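Local structure of multiheme cytochrome cf (Carboxydothermus ferrireducens DSM 11255, 6QVM) at residues 46-49 with 50-53; 246-249 with 250-254; 201-204 with 205-209. The protein binds multiple c-type hemes and probably serves as an S-layer-inserted extracellular Fe(III) reductase that passes electrons to insoluble iron substrates. All coordinates share one frame; numbering follows the deposited sequence.

Interaction 1: 46-49 with 50-53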
loop_
_atom_site.group_PDB
_atom_site.type_symbol
_atom_site.label_atom_id
_atom_site.label_comp_id
_atom_site.label_asym_id
_atom_site.label_seq_id
_atom_site.Cartn_x
_atom_site.Cartn_y
_atom_site.Cartn_z
ATOM N N LYS A 46 15.937 -26.157 23.938
ATOM C CA LYS A 46 14.726 -26.457 24.681
ATOM C C LYS A 46 15.032 -27.118 26.016
ATOM O O LYS A 46 15.882 -28.008 26.112
ATOM C CB LYS A 46 13.801 -27.355 23.863
ATOM C CG LYS A 46 12.483 -27.666 24.559
ATOM C CD LYS A 46 11.435 -28.158 23.577
ATOM C CE LYS A 46 10.240 -28.746 24.309
ATOM N NZ LYS A 46 9.326 -29.466 23.383
ATOM N N SER A 47 14.330 -26.666 27.051
ATOM C CA SER A 47 14.376 -27.309 28.357
ATOM C C SER A 47 13.393 -28.472 28.382
ATOM O O SER A 47 12.203 -28.297 28.099
ATOM C CB SER A 47 14.041 -26.316 29.467
ATOM O OG SER A 47 15.089 -25.384 29.659
ATOM N N GLN A 48 13.892 -29.656 28.699
ATOM C CA GLN A 48 12.971 -30.706 29.084
ATOM C C GLN A 48 12.474 -30.437 30.505
ATOM O O GLN A 48 13.141 -29.736 31.269
ATOM C CB GLN A 48 13.652 -32.071 29.005
ATOM C CG GLN A 48 13.740 -32.618 27.581
ATOM C CD GLN A 48 12.374 -32.752 26.926
ATOM O OE1 GLN A 48 11.457 -33.343 27.495
ATOM N NE2 GLN A 48 12.229 -32.191 25.730
ATOM N N PRO A 49 11.299 -30.955 30.869
ATOM C CA PRO A 49 10.769 -30.710 32.218
ATOM C C PRO A 49 11.800 -31.030 33.294
ATOM O O PRO A 49 12.369 -32.117 33.329
ATOM C CB PRO A 49 9.552 -31.638 32.283
ATOM C CG PRO A 49 9.118 -31.765 30.868
ATOM C CD PRO A 49 10.376 -31.763 30.053
ATOM N N GLY A 50 12.077 -30.039 34.148
ATOM C CA GLY A 50 13.104 -30.124 35.166
ATOM C C GLY A 50 14.458 -29.604 34.736
ATOM O O GLY A 50 15.228 -29.138 35.579
ATOM N N GLN A 51 14.764 -29.677 33.443
ATOM C CA GLN A 51 16.070 -29.280 32.950
ATOM C C GLN A 51 16.149 -27.768 32.768
ATOM O O GLN A 51 15.153 -27.105 32.461
ATOM C CB GLN A 51 16.375 -29.990 31.630
ATOM C CG GLN A 51 17.775 -29.738 31.068
ATOM C CD GLN A 51 17.773 -29.614 29.556
ATOM O OE1 GLN A 51 16.745 -29.812 28.904
ATOM N NE2 GLN A 51 18.926 -29.282 28.991
ATOM N N GLN A 52 17.356 -27.231 32.954
ATOM C CA GLN A 52 17.643 -25.807 32.805
ATOM C C GLN A 52 18.387 -25.600 31.484
ATOM O O GLN A 52 19.598 -25.383 31.440
ATOM C CB GLN A 52 18.433 -25.286 33.997
ATOM C CG GLN A 52 17.581 -24.986 35.214
ATOM C CD GLN A 52 18.409 -24.669 36.444
ATOM O OE1 GLN A 52 19.638 -24.553 36.380
ATOM N NE2 GLN A 52 17.739 -24.533 37.576
ATOM N N GLY A 53 17.632 -25.650 30.390
ATOM C CA GLY A 53 18.184 -25.396 29.081
ATOM C C GLY A 53 18.404 -23.915 28.812
ATOM O O GLY A 53 18.114 -23.044 29.631
HETATM O O HOH W 1 16.654 -30.647 26.160
#

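Interaction 2: 246-249 with 250-254. With HEC (heme c), chain J.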
loop_
_atom_site.group_PDB
_atom_site.type_symbol
_atom_site.label_atom_id
_atom_site.label_comp_id
_atom_site.label_asym_id
_atom_site.label_seq_id
_atom_site.Cartn_x
_atom_site.Cartn_y
_atom_site.Cartn_z
ATOM N N MET A 246 -13.105 -1.915 -3.620
ATOM C CA MET A 246 -13.502 -2.041 -5.021
ATOM C C MET A 246 -14.727 -2.933 -5.200
ATOM O O MET A 246 -15.545 -2.691 -6.098
ATOM C CB MET A 246 -12.330 -2.578 -5.845
ATOM C CG MET A 246 -12.632 -2.816 -7.318
ATOM S SD MET A 246 -12.897 -1.294 -8.250
ATOM C CE MET A 246 -12.869 -1.907 -9.932
ATOM N N VAL A 247 -14.887 -3.948 -4.354
ATOM C CA VAL A 247 -15.925 -4.960 -4.528
ATOM C C VAL A 247 -16.726 -5.066 -3.239
ATOM O O VAL A 247 -16.169 -5.380 -2.179
ATOM C CB VAL A 247 -15.329 -6.324 -4.916
ATOM C CG1 VAL A 247 -16.416 -7.368 -5.046
ATOM C CG2 VAL A 247 -14.526 -6.204 -6.208
ATOM N N LYS A 248 -18.029 -4.822 -3.332
ATOM C CA LYS A 248 -18.929 -4.853 -2.191
ATOM C C LYS A 248 -20.080 -5.818 -2.436
ATOM O O LYS A 248 -20.334 -6.245 -3.566
ATOM C CB LYS A 248 -19.506 -3.466 -1.887
ATOM C CG LYS A 248 -18.477 -2.436 -1.460
ATOM C CD LYS A 248 -17.711 -2.939 -0.255
ATOM C CE LYS A 248 -16.794 -1.874 0.298
ATOM N NZ LYS A 248 -15.989 -2.390 1.431
ATOM N N THR A 249 -20.783 -6.145 -1.356
ATOM C CA THR A 249 -22.101 -6.753 -1.427
ATOM C C THR A 249 -23.162 -5.682 -1.200
ATOM O O THR A 249 -22.896 -4.653 -0.568
ATOM C CB THR A 249 -22.241 -7.877 -0.393
ATOM O OG1 THR A 249 -21.970 -7.366 0.920
ATOM C CG2 THR A 249 -21.287 -9.026 -0.704
ATOM N N PRO A 250 -24.376 -5.880 -1.732
ATOM C CA PRO A 250 -25.391 -4.806 -1.679
ATOM C C PRO A 250 -25.744 -4.305 -0.283
ATOM O O PRO A 250 -26.046 -3.114 -0.131
ATOM C CB PRO A 250 -26.600 -5.451 -2.371
ATOM C CG PRO A 250 -25.987 -6.385 -3.350
ATOM C CD PRO A 250 -24.770 -6.957 -2.660
ATOM N N ASP A 251 -25.731 -5.159 0.747
ATOM C CA ASP A 251 -26.117 -4.691 2.078
ATOM C C ASP A 251 -25.163 -3.630 2.618
ATOM O O ASP A 251 -25.514 -2.913 3.561
ATOM C CB ASP A 251 -26.208 -5.872 3.056
ATOM C CG ASP A 251 -24.965 -6.745 3.044
ATOM O OD1 ASP A 251 -23.881 -6.253 3.422
ATOM O OD2 ASP A 251 -25.079 -7.928 2.657
ATOM N N PHE A 252 -23.970 -3.513 2.031
ATOM C CA PHE A 252 -23.008 -2.498 2.449
ATOM C C PHE A 252 -23.553 -1.085 2.271
ATOM O O PHE A 252 -23.166 -0.172 3.010
ATOM C CB PHE A 252 -21.714 -2.687 1.653
ATOM C CG PHE A 252 -20.710 -1.575 1.814
ATOM C CD1 PHE A 252 -19.854 -1.542 2.905
ATOM C CD2 PHE A 252 -20.603 -0.578 0.854
ATOM C CE1 PHE A 252 -18.920 -0.533 3.039
ATOM C CE2 PHE A 252 -19.671 0.429 0.983
ATOM C CZ PHE A 252 -18.826 0.449 2.073
ATOM N N PHE A 253 -24.450 -0.883 1.311
ATOM C CA PHE A 253 -24.949 0.449 0.999
ATOM C C PHE A 253 -26.255 0.787 1.706
ATOM O O PHE A 253 -26.810 1.859 1.459
ATOM C CB PHE A 253 -25.126 0.604 -0.517
ATOM C CG PHE A 253 -23.843 0.482 -1.292
ATOM C CD1 PHE A 253 -23.032 1.587 -1.494
ATOM C CD2 PHE A 253 -23.452 -0.735 -1.824
ATOM C CE1 PHE A 253 -21.850 1.477 -2.203
ATOM C CE2 PHE A 253 -22.275 -0.850 -2.540
ATOM C CZ PHE A 253 -21.470 0.257 -2.726
ATOM N N GLY A 254 -26.751 -0.079 2.582
ATOM C CA GLY A 254 -27.999 0.224 3.266
ATOM C C GLY A 254 -29.141 0.408 2.287
ATOM O O GLY A 254 -29.368 -0.413 1.392
HETATM FE FE HEC J . -4.294 0.616 -7.746
HETATM C CHA HEC J . -7.139 2.483 -7.758
HETATM C CHB HEC J . -2.424 3.485 -7.313
HETATM C CHC HEC J . -1.488 -1.291 -7.172
HETATM C CHD HEC J . -6.018 -2.209 -8.744
HETATM N NA HEC J . -4.695 2.605 -7.556
HETATM C C1A HEC J . -5.951 3.171 -7.643
HETATM C C2A HEC J . -5.805 4.611 -7.593
HETATM C C3A HEC J . -4.502 4.889 -7.475
HETATM C C4A HEC J . -3.782 3.634 -7.456
HETATM C CMA HEC J . -3.885 6.299 -7.394
HETATM C CAA HEC J . -6.959 5.632 -7.672
HETATM C CBA HEC J . -7.397 6.002 -6.259
HETATM C CGA HEC J . -8.421 7.104 -6.347
HETATM O O1A HEC J . -9.279 7.073 -7.273
HETATM O O2A HEC J . -8.378 8.013 -5.479
HETATM N NB HEC J . -2.323 1.021 -7.331
HETATM C C1B HEC J . -1.777 2.278 -7.141
HETATM C C2B HEC J . -0.400 2.113 -6.734
HETATM C C3B HEC J . -0.131 0.792 -6.703
HETATM C C4B HEC J . -1.344 0.080 -7.074
HETATM C CMB HEC J . 0.551 3.299 -6.453
HETATM C CAB HEC J . 1.216 0.118 -6.334
HETATM C CBB HEC J . 1.701 0.488 -4.909
HETATM N NC HEC J . -3.830 -1.368 -7.986
HETATM C C1C HEC J . -2.631 -1.954 -7.599
HETATM C C2C HEC J . -2.761 -3.396 -7.746
HETATM C C3C HEC J . -4.035 -3.666 -8.119
HETATM C C4C HEC J . -4.713 -2.386 -8.316
HETATM C CMC HEC J . -1.666 -4.422 -7.361
HETATM C CAC HEC J . -4.680 -5.055 -8.418
HETATM C CBC HEC J . -4.641 -6.037 -7.222
HETATM N ND HEC J . -6.266 0.201 -8.184
HETATM C C1D HEC J . -6.754 -1.049 -8.578
HETATM C C2D HEC J . -8.174 -0.929 -8.805
HETATM C C3D HEC J . -8.516 0.532 -8.496
HETATM C C4D HEC J . -7.274 1.159 -8.117
HETATM C CMD HEC J . -9.151 -2.030 -9.259
HETATM C CAD HEC J . -9.901 1.196 -8.547
HETATM C CBD HEC J . -10.410 1.173 -7.102
HETATM C CGD HEC J . -11.840 1.637 -6.993
HETATM O O1D HEC J . -12.289 2.383 -7.903
HETATM O O2D HEC J . -12.519 1.268 -5.996
#

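Interaction 3: 201-204 with 205-209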
loop_
_atom_site.group_PDB
_atom_site.type_symbol
_atom_site.label_atom_id
_atom_site.label_comp_id
_atom_site.label_asym_id
_atom_site.label_seq_id
_atom_site.Cartn_x
_atom_site.Cartn_y
_atom_site.Cartn_z
ATOM N N GLU A 201 -7.078 -28.265 37.023
ATOM C CA GLU A 201 -8.260 -28.767 36.330
ATOM C C GLU A 201 -8.684 -27.838 35.198
ATOM O O GLU A 201 -9.127 -28.305 34.144
ATOM C CB GLU A 201 -9.399 -28.973 37.324
ATOM C CG GLU A 201 -9.107 -30.070 38.336
ATOM C CD GLU A 201 -10.247 -30.281 39.317
ATOM O OE1 GLU A 201 -10.552 -29.342 40.086
ATOM O OE2 GLU A 201 -10.860 -31.374 39.291
ATOM N N VAL A 202 -8.553 -26.524 35.399
ATOM C CA VAL A 202 -8.829 -25.567 34.329
ATOM C C VAL A 202 -7.880 -25.795 33.158
ATOM O O VAL A 202 -8.298 -25.857 31.995
ATOM C CB VAL A 202 -8.730 -24.125 34.858
ATOM C CG1 VAL A 202 -8.832 -23.131 33.712
ATOM C CG2 VAL A 202 -9.814 -23.861 35.890
ATOM N N VAL A 203 -6.586 -25.938 33.453
ATOM C CA VAL A 203 -5.590 -26.104 32.399
ATOM C C VAL A 203 -5.780 -27.434 31.683
ATOM O O VAL A 203 -5.646 -27.518 30.457
ATOM C CB VAL A 203 -4.176 -25.961 32.990
ATOM C CG1 VAL A 203 -3.125 -26.503 32.027
ATOM C CG2 VAL A 203 -3.902 -24.512 33.323
ATOM N N LYS A 204 -6.114 -28.489 32.426
ATOM C CA LYS A 204 -6.397 -29.771 31.788
ATOM C C LYS A 204 -7.623 -29.678 30.890
ATOM O O LYS A 204 -7.695 -30.356 29.857
ATOM C CB LYS A 204 -6.574 -30.854 32.853
ATOM C CG LYS A 204 -6.664 -32.276 32.318
ATOM C CD LYS A 204 -6.068 -33.263 33.307
ATOM C CE LYS A 204 -6.271 -34.695 32.849
ATOM N NZ LYS A 204 -7.699 -35.097 32.934
ATOM N N ALA A 205 -8.586 -28.833 31.257
ATOM C CA ALA A 205 -9.749 -28.616 30.405
ATOM C C ALA A 205 -9.383 -27.763 29.196
ATOM O O ALA A 205 -9.802 -28.052 28.070
ATOM C CB ALA A 205 -10.881 -27.977 31.208
ATOM N N PHE A 206 -8.589 -26.710 29.412
ATOM C CA PHE A 206 -8.151 -25.854 28.312
ATOM C C PHE A 206 -7.340 -26.640 27.286
ATOM O O PHE A 206 -7.488 -26.431 26.076
ATOM C CB PHE A 206 -7.340 -24.680 28.869
ATOM C CG PHE A 206 -6.895 -23.692 27.829
ATOM C CD1 PHE A 206 -7.818 -23.033 27.036
ATOM C CD2 PHE A 206 -5.548 -23.414 27.653
ATOM C CE1 PHE A 206 -7.406 -22.114 26.080
ATOM C CE2 PHE A 206 -5.129 -22.502 26.698
ATOM C CZ PHE A 206 -6.060 -21.850 25.911
ATOM N N ASN A 207 -6.501 -27.573 27.754
ATOM C CA ASN A 207 -5.721 -28.399 26.838
ATOM C C ASN A 207 -6.628 -29.229 25.938
ATOM O O ASN A 207 -6.319 -29.441 24.759
ATOM C CB ASN A 207 -4.759 -29.299 27.621
ATOM C CG ASN A 207 -3.640 -28.518 28.278
ATOM O OD1 ASN A 207 -3.376 -27.368 27.915
ATOM N ND2 ASN A 207 -2.992 -29.128 29.264
ATOM N N ALA A 208 -7.746 -29.719 26.478
ATOM C CA ALA A 208 -8.686 -30.482 25.665
ATOM C C ALA A 208 -9.358 -29.607 24.612
ATOM O O ALA A 208 -9.653 -30.079 23.508
ATOM C CB ALA A 208 -9.736 -31.142 26.556
ATOM N N VAL A 209 -9.610 -28.336 24.938
ATOM C CA VAL A 209 -10.101 -27.396 23.935
ATOM C C VAL A 209 -9.030 -27.135 22.883
ATOM O O VAL A 209 -9.315 -27.094 21.680
ATOM C CB VAL A 209 -10.562 -26.088 24.607
ATOM C CG1 VAL A 209 -11.067 -25.114 23.565
ATOM C CG2 VAL A 209 -11.629 -26.364 25.655
#

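Interaction 1: 46-49 with 50-53
Lys-46 meets Gln-51 through a water, which donates one hydrogen bond to Lys-46 O at 2.8 Å and another to Gln-51 OE1. Next along the chain, Ser-47 OG takes the N-H of Gly-53 at 2.7 Å, a markedly bent bond with an N-H...O angle of 137°. Chi1 of -71° sets OG beside its own backbone N, within reach of Gly-53; OG is also hydrogen-bonded to Asp-55, and the one hydroxyl thus joins both residues to Ser-47. An alanine here is likely to leave Gly-53 N without this acceptor and take one partner from Asp-55, freeing the base of the loop to shift. Gln-48 is gripped twice: its N-H runs nearly straight (167°) to Gln-51 OE1 at 2.9 Å, while its O receives Gln-51 N at 2.7 Å. The second of these closes a type II beta turn with Pro-49 and Gly-50 at its corners; the positive phi of Gly-50 would jam any beta carbon against Pro-49 O. Gln-51 OE1 accepts from both Gln-48 N and the water. Side-chain oxygens that satisfy backbone N-H groups, with one bridging water, thus hold this exposed hairpin-like loop together by polar bonds.

Interaction 2: 246-249 with 250-254
Lys-248 lays its aliphatic chain across one face of the Phe-252 ring, with CE over the ring centre, 3.6 Å from the centroid, in a CH-pi contact. NZ follows at 4.2 Å from the same centroid, 27° off the ring normal, adding a cation-pi interaction while it hydrogen-bonds Asn-245. The lysine chain reaches the ring by bending at chi2 (-56°), and chi1 of 170°, CG anti to the backbone N, carries the Phe-252 ring over to the lysine. Nearer the backbone, Lys-248 CB lies 3.9 Å from Phe-253 CE2, and CD2 of Phe-252 stands over the centre of the Phe-253 ring. What sets these groups in place is the exit from an edge strand: 247-248 borders a five-stranded antiparallel sheet, where Lys-248 pairs with Val-273, and the chain then winds into the 3-10 segment 250-253. Thr-249 O starts the winding by accepting Phe-252 N at 3.0 Å, the donor standing above the carbonyl plane. Farther out, Pro-250 and Phe-253 rest on strand 270-275. At the other end of the stretch, Met-246 belongs to two heme pockets, its SD lying 3.4 Å from the propionate carbon CGD of one heme.

Interaction 3: 201-204 with 205-209
Helix 199-212 is held by i to i+4 backbone bonds, and Val-203 and Asn-207 meet one turn apart along it. Asn-207 N donates to Val-203 O at 2.8 Å, with the donor tilted modestly from the carbonyl plane. The asparagine side chain folds back over the same carbonyl: with CG beside its own backbone N, chi1 -70°, it brings CG to 3.1 Å from Val-203 O. The two side chains cross at an angle, ND2 of Asn-207 passing 3.8 Å from the Val-203 methyl CG1, though ND2 makes no hydrogen bond to that carbonyl because the angle is poor.

The bond one residue earlier lies closer to the carbonyl plane. Phe-206 N meets Val-202 O at 2.7 Å, in that plane, with a C=O...N angle of 160°. Ala-205 N reaches Glu-201 O at 3.0 Å, with the donor tilted from the plane, and the methyl CB of Ala-205 lies 3.4 Å from the same oxygen. Ala-208 N to Lys-204 O completes the set as a weak bond of 3.4 Å.

This regular alpha-helical spacing divides the side chains between two sides. Phe-206, with CG anti to its backbone N (chi1 -177°), extends onto helix 102-113, where it touches Glu-108, Arg-111 and Val-112. The small methyl of Ala-205 faces helix 129-139, packing on Leu-132 and Leu-136, and Val-209 reaches both helices through Val-112, Leu-136 and Ala-139. Val-202 meets Leu-95 of a loop, and Val-203 touches Asn-96. Lys-204 and Asn-207 occupy the exposed side. At the start of the segment, Glu-201 extends to a weak hydrogen bond with Ser-198 N and a long, weak ion pair with Lys-129.

In the fold
All three contacts are local, yet they hold different elements at well-separated places. Interactions 1 and 3 lie on the same side of the chain's centre, about 12 Å apart at their nearest atoms, whereas interaction 2 is about 30 Å or more from either. Interaction 3 is partly buried: backbone bonds build a helix whose apolar side packs on two others. Interactions 1 and 2 are surface contacts of contrasting chemistry, the first a polar turn between helices 35-38 and 59-63, the second an aromatic and cationic cluster where an edge strand ends. Hemes are neighbours of interactions 1 and 2, with direct contact made by 246-249.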